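PDB 3IO0: EtuB protein from Clostridium kluyveri DSM 555, which probably serves as a trimeric shell protein, with two bacterial microcompartment domains in tandem, of a compartment associated with ethanol utilisation. Local coordinates for residues A119-A130 and S142-P153; P153-A164 and A207-M218. All coordinates share one frame; numbering follows the deposited sequence.

Contact 1: A119-A130 and S142-P153; sequences AGHLEVQYTARA and SGQAFGIMHAAP
H150 and E123 face each other as an antiparallel hydrogen-bonded pair where strand 120-127 runs against strand 145-152. The E123 side chain stands off the sheet fully extended, CG anti to the backbone N (chi1 180°). Its CB lies 3.6 Å from H150 CE1, CG and CD pass alongside the same imidazole, and OE1 at the end accepts a weak, bent hydrogen bond from H150 NE2 (2.8 Å, 128° at the hydrogen). The carboxylate is turned steeply against the ring. The second oxygen, OE2, takes a straight bond from Q125 NE2 (3.1 Å) on its anti lone pair, in the plane of the amide, and that amide nitrogen also donates to Y110 O. Glutamate suits this buried spot because each oxygen has a donor, while its negative charge would probably favour a protonated H150.

H121 meets H150 rim to rim, planes at 84°, with H121 CE1 3.4 Å from H150 ND1. The methyl CB of A152 lies over one face of the H121 ring, 3.6 Å from its centroid, a CH-pi contact for which a small residue is well fitted. Further along, T127 CG2 touches F146 CB at 3.4 Å. Beyond the strand ends, A130 N donates to Q144 O and G143 N to A130 O; G143 turns here with positive phi.

On the other face of the sheet L122 CD1 meets A151 CB (3.8 Å), and Y126 CE1 approaches A145 CB. This apolar side is covered by helix 197-217, which touches L122, V124, Y126 and M149. Helix 50-61 of the other tandem half packs on E123, Q125, T127 and H150, while strands 114-117 and 189-195 flank the pair within the five-stranded antiparallel sheet.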
loop_
_atom_site.group_PDB
_atom_site.type_symbol
_atom_site.label_atom_id
_atom_site.label_comp_id
_atom_site.label_asym_id
_atom_site.label_seq_id
_atom_site.Cartn_x
_atom_site.Cartn_y
_atom_site.Cartn_z
ATOM N N ALA A 119 6.678 5.116 -16.041
ATOM C CA ALA A 119 5.254 5.085 -15.757
ATOM C C ALA A 119 4.754 3.734 -15.240
ATOM O O ALA A 119 3.582 3.601 -14.883
ATOM C CB ALA A 119 4.458 5.534 -16.973
ATOM N N GLY A 120 5.635 2.740 -15.185
ATOM C CA GLY A 120 5.245 1.432 -14.685
ATOM C C GLY A 120 6.240 0.351 -15.015
ATOM O O GLY A 120 7.441 0.581 -14.981
ATOM N N HIS A 121 5.735 -0.832 -15.334
ATOM C CA HIS A 121 6.582 -1.983 -15.585
ATOM C C HIS A 121 5.828 -3.088 -16.312
ATOM O O HIS A 121 4.599 -3.065 -16.397
ATOM C CB HIS A 121 7.135 -2.521 -14.269
ATOM C CG HIS A 121 6.086 -2.783 -13.232
ATOM N ND1 HIS A 121 5.255 -3.884 -13.270
ATOM C CD2 HIS A 121 5.736 -2.090 -12.123
ATOM C CE1 HIS A 121 4.440 -3.859 -12.235
ATOM N NE2 HIS A 121 4.711 -2.781 -11.522
ATOM N N LEU A 122 6.576 -4.051 -16.834
ATOM C CA LEU A 122 6.003 -5.250 -17.410
ATOM C C LEU A 122 6.801 -6.445 -16.908
ATOM O O LEU A 122 8.019 -6.354 -16.757
ATOM C CB LEU A 122 6.066 -5.180 -18.930
ATOM C CG LEU A 122 5.579 -6.421 -19.685
ATOM C CD1 LEU A 122 4.072 -6.479 -19.723
ATOM C CD2 LEU A 122 6.124 -6.441 -21.093
ATOM N N GLU A 123 6.122 -7.550 -16.619
ATOM C CA GLU A 123 6.812 -8.754 -16.182
ATOM C C GLU A 123 6.077 -9.983 -16.654
ATOM O O GLU A 123 4.868 -10.137 -16.442
ATOM C CB GLU A 123 6.985 -8.804 -14.663
ATOM C CG GLU A 123 7.699 -10.068 -14.160
ATOM C CD GLU A 123 7.990 -10.046 -12.664
ATOM O OE1 GLU A 123 7.353 -9.254 -11.936
ATOM O OE2 GLU A 123 8.869 -10.816 -12.206
ATOM N N VAL A 124 6.829 -10.862 -17.299
ATOM C CA VAL A 124 6.292 -12.104 -17.794
ATOM C C VAL A 124 7.258 -13.213 -17.389
ATOM O O VAL A 124 8.431 -13.173 -17.750
ATOM C CB VAL A 124 6.112 -12.051 -19.322
ATOM C CG1 VAL A 124 5.319 -13.234 -19.790
ATOM C CG2 VAL A 124 5.384 -10.786 -19.730
ATOM N N GLN A 125 6.763 -14.176 -16.616
ATOM C CA GLN A 125 7.574 -15.284 -16.128
ATOM C C GLN A 125 7.035 -16.604 -16.637
ATOM O O GLN A 125 5.837 -16.739 -16.898
ATOM C CB GLN A 125 7.597 -15.317 -14.597
ATOM C CG GLN A 125 8.300 -14.132 -13.922
ATOM C CD GLN A 125 9.805 -14.081 -14.167
ATOM O OE1 GLN A 125 10.393 -14.985 -14.782
ATOM N NE2 GLN A 125 10.437 -13.016 -13.677
ATOM N N TYR A 126 7.927 -17.585 -16.756
ATOM C CA TYR A 126 7.570 -18.917 -17.238
ATOM C C TYR A 126 8.269 -20.001 -16.429
ATOM O O TYR A 126 9.407 -19.814 -16.000
ATOM C CB TYR A 126 7.937 -19.067 -18.719
ATOM C CG TYR A 126 7.827 -20.489 -19.236
ATOM C CD1 TYR A 126 6.583 -21.072 -19.457
ATOM C CD2 TYR A 126 8.969 -21.255 -19.494
ATOM C CE1 TYR A 126 6.474 -22.375 -19.915
ATOM C CE2 TYR A 126 8.865 -22.560 -19.955
ATOM C CZ TYR A 126 7.613 -23.110 -20.162
ATOM O OH TYR A 126 7.480 -24.397 -20.624
ATOM N N THR A 127 7.580 -21.120 -16.222
ATOM C CA THR A 127 8.182 -22.338 -15.682
ATOM C C THR A 127 7.568 -23.527 -16.416
ATOM O O THR A 127 6.412 -23.453 -16.856
ATOM C CB THR A 127 7.950 -22.477 -14.161
ATOM O OG1 THR A 127 8.254 -23.808 -13.725
ATOM C CG2 THR A 127 6.515 -22.165 -13.803
ATOM N N ALA A 128 8.336 -24.608 -16.560
ATOM C CA ALA A 128 7.849 -25.810 -17.233
ATOM C C ALA A 128 7.251 -26.849 -16.265
ATOM O O ALA A 128 6.432 -27.672 -16.675
ATOM C CB ALA A 128 8.941 -26.412 -18.078
ATOM N N ARG A 129 7.681 -26.829 -15.004
ATOM C CA ARG A 129 7.034 -27.597 -13.933
ATOM C C ARG A 129 6.807 -26.629 -12.810
ATOM O O ARG A 129 7.758 -26.265 -12.108
ATOM C CB ARG A 129 7.897 -28.738 -13.359
ATOM C CG ARG A 129 8.287 -29.855 -14.316
ATOM C CD ARG A 129 7.843 -31.249 -13.826
ATOM N NE ARG A 129 8.121 -31.555 -12.414
ATOM C CZ ARG A 129 7.678 -32.657 -11.800
ATOM N NH1 ARG A 129 6.935 -33.536 -12.456
ATOM N NH2 ARG A 129 7.959 -32.889 -10.526
ATOM N N ALA A 130 5.571 -26.186 -12.625
ATOM C CA ALA A 130 5.275 -25.412 -11.444
ATOM C C ALA A 130 5.308 -26.392 -10.278
ATOM O O ALA A 130 4.801 -27.505 -10.402
ATOM C CB ALA A 130 3.936 -24.762 -11.566
ATOM N N SER A 142 -0.248 -28.466 -10.490
ATOM C CA SER A 142 1.033 -29.046 -10.122
ATOM C C SER A 142 1.705 -29.760 -11.295
ATOM O O SER A 142 1.046 -30.481 -12.065
ATOM C CB SER A 142 0.801 -30.024 -8.975
ATOM O OG SER A 142 1.989 -30.700 -8.617
ATOM N N GLY A 143 3.012 -29.549 -11.439
ATOM C CA GLY A 143 3.807 -30.250 -12.452
ATOM C C GLY A 143 3.619 -29.744 -13.871
ATOM O O GLY A 143 4.385 -30.086 -14.764
ATOM N N GLN A 144 2.607 -28.916 -14.077
ATOM C CA GLN A 144 2.292 -28.389 -15.397
ATOM C C GLN A 144 3.069 -27.115 -15.674
ATOM O O GLN A 144 3.546 -26.479 -14.743
ATOM C CB GLN A 144 0.785 -28.129 -15.489
ATOM C CG GLN A 144 -0.064 -29.392 -15.279
ATOM C CD GLN A 144 0.485 -30.568 -16.065
ATOM O OE1 GLN A 144 0.921 -31.557 -15.482
ATOM N NE2 GLN A 144 0.512 -30.444 -17.399
ATOM N N ALA A 145 3.206 -26.743 -16.946
ATOM C CA ALA A 145 3.818 -25.460 -17.306
ATOM C C ALA A 145 2.974 -24.326 -16.722
ATOM O O ALA A 145 1.767 -24.490 -16.502
ATOM C CB ALA A 145 3.934 -25.317 -18.808
ATOM N N PHE A 146 3.597 -23.178 -16.475
ATOM C CA PHE A 146 2.927 -22.100 -15.758
ATOM C C PHE A 146 3.439 -20.743 -16.211
ATOM O O PHE A 146 4.643 -20.577 -16.431
ATOM C CB PHE A 146 3.152 -22.286 -14.255
ATOM C CG PHE A 146 2.298 -21.417 -13.390
ATOM C CD1 PHE A 146 0.919 -21.555 -13.386
ATOM C CD2 PHE A 146 2.879 -20.478 -12.548
ATOM C CE1 PHE A 146 0.130 -20.753 -12.576
ATOM C CE2 PHE A 146 2.099 -19.662 -11.726
ATOM C CZ PHE A 146 0.724 -19.804 -11.740
ATOM N N GLY A 147 2.529 -19.780 -16.347
ATOM C CA GLY A 147 2.901 -18.418 -16.735
ATOM C C GLY A 147 2.398 -17.345 -15.782
ATOM O O GLY A 147 1.304 -17.482 -15.217
ATOM N N ILE A 148 3.188 -16.281 -15.602
ATOM C CA ILE A 148 2.782 -15.142 -14.779
ATOM C C ILE A 148 2.937 -13.807 -15.518
ATOM O O ILE A 148 3.994 -13.510 -16.075
ATOM C CB ILE A 148 3.551 -15.091 -13.452
ATOM C CG1 ILE A 148 3.351 -16.389 -12.674
ATOM C CG2 ILE A 148 3.122 -13.876 -12.615
ATOM C CD1 ILE A 148 4.346 -16.574 -11.572
ATOM N N MET A 149 1.876 -13.006 -15.502
ATOM C CA MET A 149 1.804 -11.767 -16.256
ATOM C C MET A 149 1.361 -10.656 -15.350
ATOM O O MET A 149 0.428 -10.840 -14.562
ATOM C CB MET A 149 0.688 -11.871 -17.278
ATOM C CG MET A 149 1.078 -12.329 -18.630
ATOM S SD MET A 149 -0.403 -13.038 -19.344
ATOM C CE MET A 149 -0.219 -14.708 -18.742
ATOM N N HIS A 150 1.985 -9.491 -15.494
ATOM C CA HIS A 150 1.381 -8.266 -15.015
ATOM C C HIS A 150 2.073 -7.062 -15.606
ATOM O O HIS A 150 3.206 -7.153 -16.080
ATOM C CB HIS A 150 1.370 -8.198 -13.489
ATOM C CG HIS A 150 2.728 -8.229 -12.880
ATOM N ND1 HIS A 150 3.539 -7.116 -12.817
ATOM C CD2 HIS A 150 3.425 -9.234 -12.308
ATOM C CE1 HIS A 150 4.680 -7.437 -12.233
ATOM N NE2 HIS A 150 4.637 -8.719 -11.920
ATOM N N ALA A 151 1.365 -5.940 -15.603
ATOM C CA ALA A 151 1.942 -4.664 -15.986
ATOM C C ALA A 151 1.274 -3.530 -15.203
ATOM O O ALA A 151 0.113 -3.653 -14.767
ATOM C CB ALA A 151 1.810 -4.448 -17.472
ATOM N N ALA A 152 2.028 -2.449 -15.004
ATOM C CA ALA A 152 1.542 -1.255 -14.340
ATOM C C ALA A 152 1.740 -0.105 -15.300
ATOM O O ALA A 152 2.752 -0.059 -15.989
ATOM C CB ALA A 152 2.310 -1.004 -13.065
ATOM N N PRO A 153 0.785 0.837 -15.350
ATOM C CA PRO A 153 -0.451 0.856 -14.586
ATOM C C PRO A 153 -1.371 -0.245 -15.056
ATOM O O PRO A 153 -1.215 -0.753 -16.177
ATOM C CB PRO A 153 -1.046 2.223 -14.920
ATOM C CG PRO A 153 -0.493 2.557 -16.236
ATOM C CD PRO A 153 0.898 2.014 -16.224
#

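Contact 2: P153-A164 and A207-M218; sequences PAGVGMIVADTA and ARKAGLSILRSM
V160 sets its two methyls on segment 207-218, part of helix 197-217, where the two helices come nearest: its CG1 lies 3.7 Å from A207 CB, and CG2 rests 3.6 Å from G211 CA, directly on a residue that has no side chain. A164 CB also reaches A207 CB (3.8 Å), and the small residues A207, A210 and G211 let the segment axes approach to 8.1 Å, their directions 151° apart. T163, partly exposed, borders this close end and sets its OG1 against A210 CB (3.6 Å).

Toward the other end bulkier groups bridge a widening gap. I159 CG2, placed anti to the backbone N, crosses I214 CG1 at 3.8 Å, and V156 CG2 meets L215 CD1 and, more loosely, M218 SD (4.0 Å). P153 CG only just touches M218 CE, at 4.3 Å. M218 is partly exposed, and V16 of a second subunit packs against it. K209 and R216 are exposed and take no part, while R208 points away from the contact to strand 120-127 and F230.

No hydrogen bond or salt bridge joins the two segments, so the fit of aliphatic surfaces sets how the helices lie together, and it probably rests on burial of apolar area.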
loop_
_atom_site.group_PDB
_atom_site.type_symbol
_atom_site.label_atom_id
_atom_site.label_comp_id
_atom_site.label_asym_id
_atom_site.label_seq_id
_atom_site.Cartn_x
_atom_site.Cartn_y
_atom_site.Cartn_z
ATOM N N PRO A 153 0.785 0.837 -15.350
ATOM C CA PRO A 153 -0.451 0.856 -14.586
ATOM C C PRO A 153 -1.371 -0.245 -15.056
ATOM O O PRO A 153 -1.215 -0.753 -16.177
ATOM C CB PRO A 153 -1.046 2.223 -14.920
ATOM C CG PRO A 153 -0.493 2.557 -16.236
ATOM C CD PRO A 153 0.898 2.014 -16.224
ATOM N N ALA A 154 -2.330 -0.596 -14.202
ATOM C CA ALA A 154 -3.173 -1.777 -14.396
ATOM C C ALA A 154 -3.738 -1.925 -15.814
ATOM O O ALA A 154 -3.922 -3.042 -16.293
ATOM C CB ALA A 154 -4.287 -1.800 -13.367
ATOM N N GLY A 155 -4.003 -0.811 -16.483
ATOM C CA GLY A 155 -4.601 -0.871 -17.805
ATOM C C GLY A 155 -3.790 -1.707 -18.782
ATOM O O GLY A 155 -4.336 -2.542 -19.520
ATOM N N VAL A 156 -2.478 -1.474 -18.776
ATOM C CA VAL A 156 -1.534 -2.223 -19.590
ATOM C C VAL A 156 -1.641 -3.702 -19.244
ATOM O O VAL A 156 -1.646 -4.556 -20.127
ATOM C CB VAL A 156 -0.105 -1.739 -19.343
ATOM C CG1 VAL A 156 0.833 -2.280 -20.413
ATOM C CG2 VAL A 156 -0.060 -0.212 -19.323
ATOM N N GLY A 157 -1.752 -3.985 -17.950
ATOM C CA GLY A 157 -2.010 -5.328 -17.464
ATOM C C GLY A 157 -3.176 -6.022 -18.137
ATOM O O GLY A 157 -3.067 -7.206 -18.444
ATOM N N MET A 158 -4.286 -5.306 -18.365
ATOM C CA MET A 158 -5.456 -5.879 -19.071
ATOM C C MET A 158 -5.107 -6.322 -20.478
ATOM O O MET A 158 -5.399 -7.452 -20.866
ATOM C CB MET A 158 -6.625 -4.899 -19.182
ATOM C CG MET A 158 -7.787 -5.108 -18.208
ATOM S SD MET A 158 -8.536 -6.743 -18.043
ATOM C CE MET A 158 -8.533 -7.266 -19.738
ATOM N N ILE A 159 -4.490 -5.419 -21.238
ATOM C CA ILE A 159 -4.116 -5.678 -22.622
ATOM C C ILE A 159 -3.238 -6.927 -22.709
ATOM O O ILE A 159 -3.494 -7.830 -23.530
ATOM C CB ILE A 159 -3.380 -4.470 -23.217
ATOM C CG1 ILE A 159 -4.223 -3.197 -23.075
ATOM C CG2 ILE A 159 -2.998 -4.723 -24.655
ATOM C CD1 ILE A 159 -5.476 -3.146 -23.925
ATOM N N VAL A 160 -2.219 -6.969 -21.848
ATOM C CA VAL A 160 -1.366 -8.132 -21.674
ATOM C C VAL A 160 -2.232 -9.365 -21.401
ATOM O O VAL A 160 -2.239 -10.317 -22.188
ATOM C CB VAL A 160 -0.368 -7.894 -20.519
ATOM C CG1 VAL A 160 0.482 -9.121 -20.245
ATOM C CG2 VAL A 160 0.510 -6.729 -20.833
ATOM N N ALA A 161 -2.992 -9.316 -20.310
ATOM C CA ALA A 161 -3.799 -10.449 -19.861
ATOM C C ALA A 161 -4.722 -10.983 -20.951
ATOM O O ALA A 161 -4.774 -12.187 -21.211
ATOM C CB ALA A 161 -4.600 -10.058 -18.645
ATOM N N ASP A 162 -5.451 -10.072 -21.580
ATOM C CA ASP A 162 -6.409 -10.434 -22.602
ATOM C C ASP A 162 -5.726 -11.055 -23.831
ATOM O O ASP A 162 -6.165 -12.115 -24.297
ATOM C CB ASP A 162 -7.281 -9.224 -22.962
ATOM C CG ASP A 162 -8.107 -9.438 -24.218
ATOM O OD1 ASP A 162 -9.086 -10.226 -24.162
ATOM O OD2 ASP A 162 -7.775 -8.800 -25.253
ATOM N N THR A 163 -4.650 -10.444 -24.341
ATOM C CA THR A 163 -4.034 -11.012 -25.554
ATOM C C THR A 163 -3.355 -12.355 -25.281
ATOM O O THR A 163 -3.252 -13.196 -26.174
ATOM C CB THR A 163 -3.087 -10.050 -26.364
ATOM O OG1 THR A 163 -1.775 -10.058 -25.808
ATOM C CG2 THR A 163 -3.637 -8.608 -26.469
ATOM N N ALA A 164 -2.919 -12.563 -24.042
ATOM C CA ALA A 164 -2.363 -13.848 -23.656
ATOM C C ALA A 164 -3.406 -14.940 -23.849
ATOM O O ALA A 164 -3.111 -15.984 -24.423
ATOM C CB ALA A 164 -1.889 -13.818 -22.235
ATOM N N ALA A 207 1.836 -11.713 -25.150
ATOM C CA ALA A 207 1.490 -10.840 -24.041
ATOM C C ALA A 207 2.612 -9.850 -23.770
ATOM O O ALA A 207 2.359 -8.647 -23.686
ATOM C CB ALA A 207 1.168 -11.654 -22.812
ATOM N N ARG A 208 3.844 -10.357 -23.668
ATOM C CA ARG A 208 5.033 -9.515 -23.519
ATOM C C ARG A 208 5.125 -8.488 -24.654
ATOM O O ARG A 208 5.386 -7.300 -24.417
ATOM C CB ARG A 208 6.309 -10.358 -23.484
ATOM C CG ARG A 208 7.517 -9.574 -22.974
ATOM C CD ARG A 208 8.790 -9.804 -23.794
ATOM N NE ARG A 208 9.496 -11.028 -23.416
ATOM C CZ ARG A 208 9.521 -12.142 -24.141
ATOM N NH1 ARG A 208 8.888 -12.204 -25.310
ATOM N NH2 ARG A 208 10.188 -13.199 -23.699
ATOM N N LYS A 209 4.904 -8.954 -25.882
ATOM C CA LYS A 209 4.956 -8.086 -27.050
ATOM C C LYS A 209 3.932 -6.949 -26.927
ATOM O O LYS A 209 4.286 -5.765 -27.042
ATOM C CB LYS A 209 4.732 -8.895 -28.326
ATOM C CG LYS A 209 5.035 -8.122 -29.591
ATOM C CD LYS A 209 4.690 -8.922 -30.846
ATOM C CE LYS A 209 4.736 -8.020 -32.086
ATOM N NZ LYS A 209 4.067 -8.643 -33.261
ATOM N N ALA A 210 2.680 -7.326 -26.663
ATOM C CA ALA A 210 1.576 -6.383 -26.493
ATOM C C ALA A 210 1.868 -5.356 -25.402
ATOM O O ALA A 210 1.671 -4.155 -25.611
ATOM C CB ALA A 210 0.289 -7.130 -26.187
ATOM N N GLY A 211 2.344 -5.826 -24.249
ATOM C CA GLY A 211 2.656 -4.942 -23.131
ATOM C C GLY A 211 3.627 -3.840 -23.519
ATOM O O GLY A 211 3.334 -2.639 -23.345
ATOM N N LEU A 212 4.774 -4.262 -24.062
ATOM C CA LEU A 212 5.826 -3.355 -24.520
ATOM C C LEU A 212 5.294 -2.370 -25.561
ATOM O O LEU A 212 5.579 -1.170 -25.497
ATOM C CB LEU A 212 6.987 -4.148 -25.105
ATOM C CG LEU A 212 7.780 -5.112 -24.228
ATOM C CD1 LEU A 212 8.762 -5.894 -25.090
ATOM C CD2 LEU A 212 8.513 -4.380 -23.125
ATOM N N SER A 213 4.512 -2.892 -26.505
ATOM C CA SER A 213 3.857 -2.078 -27.520
ATOM C C SER A 213 3.118 -0.895 -26.880
ATOM O O SER A 213 3.378 0.266 -27.232
ATOM C CB SER A 213 2.919 -2.945 -28.365
ATOM O OG SER A 213 2.107 -2.162 -29.215
ATOM N N ILE A 214 2.234 -1.199 -25.919
ATOM C CA ILE A 214 1.404 -0.194 -25.249
ATOM C C ILE A 214 2.255 0.789 -24.454
ATOM O O ILE A 214 2.072 2.005 -24.548
ATOM C CB ILE A 214 0.364 -0.836 -24.300
ATOM C CG1 ILE A 214 -0.590 -1.752 -25.067
ATOM C CG2 ILE A 214 -0.411 0.236 -23.533
ATOM C CD1 ILE A 214 -1.583 -1.027 -25.946
ATOM N N LEU A 215 3.185 0.255 -23.668
ATOM C CA LEU A 215 4.066 1.094 -22.874
ATOM C C LEU A 215 4.791 2.102 -23.757
ATOM O O LEU A 215 4.903 3.273 -23.400
ATOM C CB LEU A 215 5.056 0.229 -22.107
ATOM C CG LEU A 215 4.885 0.003 -20.606
ATOM C CD1 LEU A 215 3.598 0.573 -20.040
ATOM C CD2 LEU A 215 4.999 -1.482 -20.336
ATOM N N ARG A 216 5.254 1.637 -24.918
ATOM C CA ARG A 216 5.929 2.494 -25.893
ATOM C C ARG A 216 4.988 3.543 -26.460
ATOM O O ARG A 216 5.359 4.720 -26.506
ATOM C CB ARG A 216 6.554 1.674 -27.021
ATOM C CG ARG A 216 7.699 0.811 -26.544
ATOM C CD ARG A 216 8.833 0.711 -27.544
ATOM N NE ARG A 216 9.901 -0.145 -27.022
ATOM C CZ ARG A 216 9.883 -1.478 -27.075
ATOM N NH1 ARG A 216 8.854 -2.120 -27.633
ATOM N NH2 ARG A 216 10.893 -2.171 -26.572
ATOM N N SER A 217 3.781 3.124 -26.866
ATOM C CA SER A 217 2.725 4.059 -27.287
ATOM C C SER A 217 2.523 5.162 -26.259
ATOM O O SER A 217 2.152 6.272 -26.619
ATOM C CB SER A 217 1.390 3.356 -27.497
ATOM O OG SER A 217 1.411 2.438 -28.564
ATOM N N MET A 218 2.761 4.849 -24.982
ATOM C CA MET A 218 2.636 5.822 -23.890
ATOM C C MET A 218 3.874 6.702 -23.740
ATOM O O MET A 218 3.987 7.435 -22.762
ATOM C CB MET A 218 2.389 5.120 -22.556
ATOM C CG MET A 218 1.157 4.256 -22.481
ATOM S SD MET A 218 1.044 3.297 -20.940
ATOM C CE MET A 218 1.029 4.591 -19.695
#

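Overall arrangement
Contact 1 closes before contact 2 opens, and P153 belongs to both: strand 145-152 leads through it straight into helix 154-167. Their centres lie 13 Å apart within the second microcompartment domain. Contact 1 pairs the middle strand of a five-stranded antiparallel sheet, 145-152, with its neighbour 120-127, and contact 2 pairs the two helices that cover one face of that sheet. The layers meet directly, M149 packing on V160 and A164, A151 on G157, and L122 on the backbone of R208. This alpha/beta sandwich is the compact unit expected of the family, and both contacts reach a second subunit, consistent with a domain that also packs against its neighbours in the trimer.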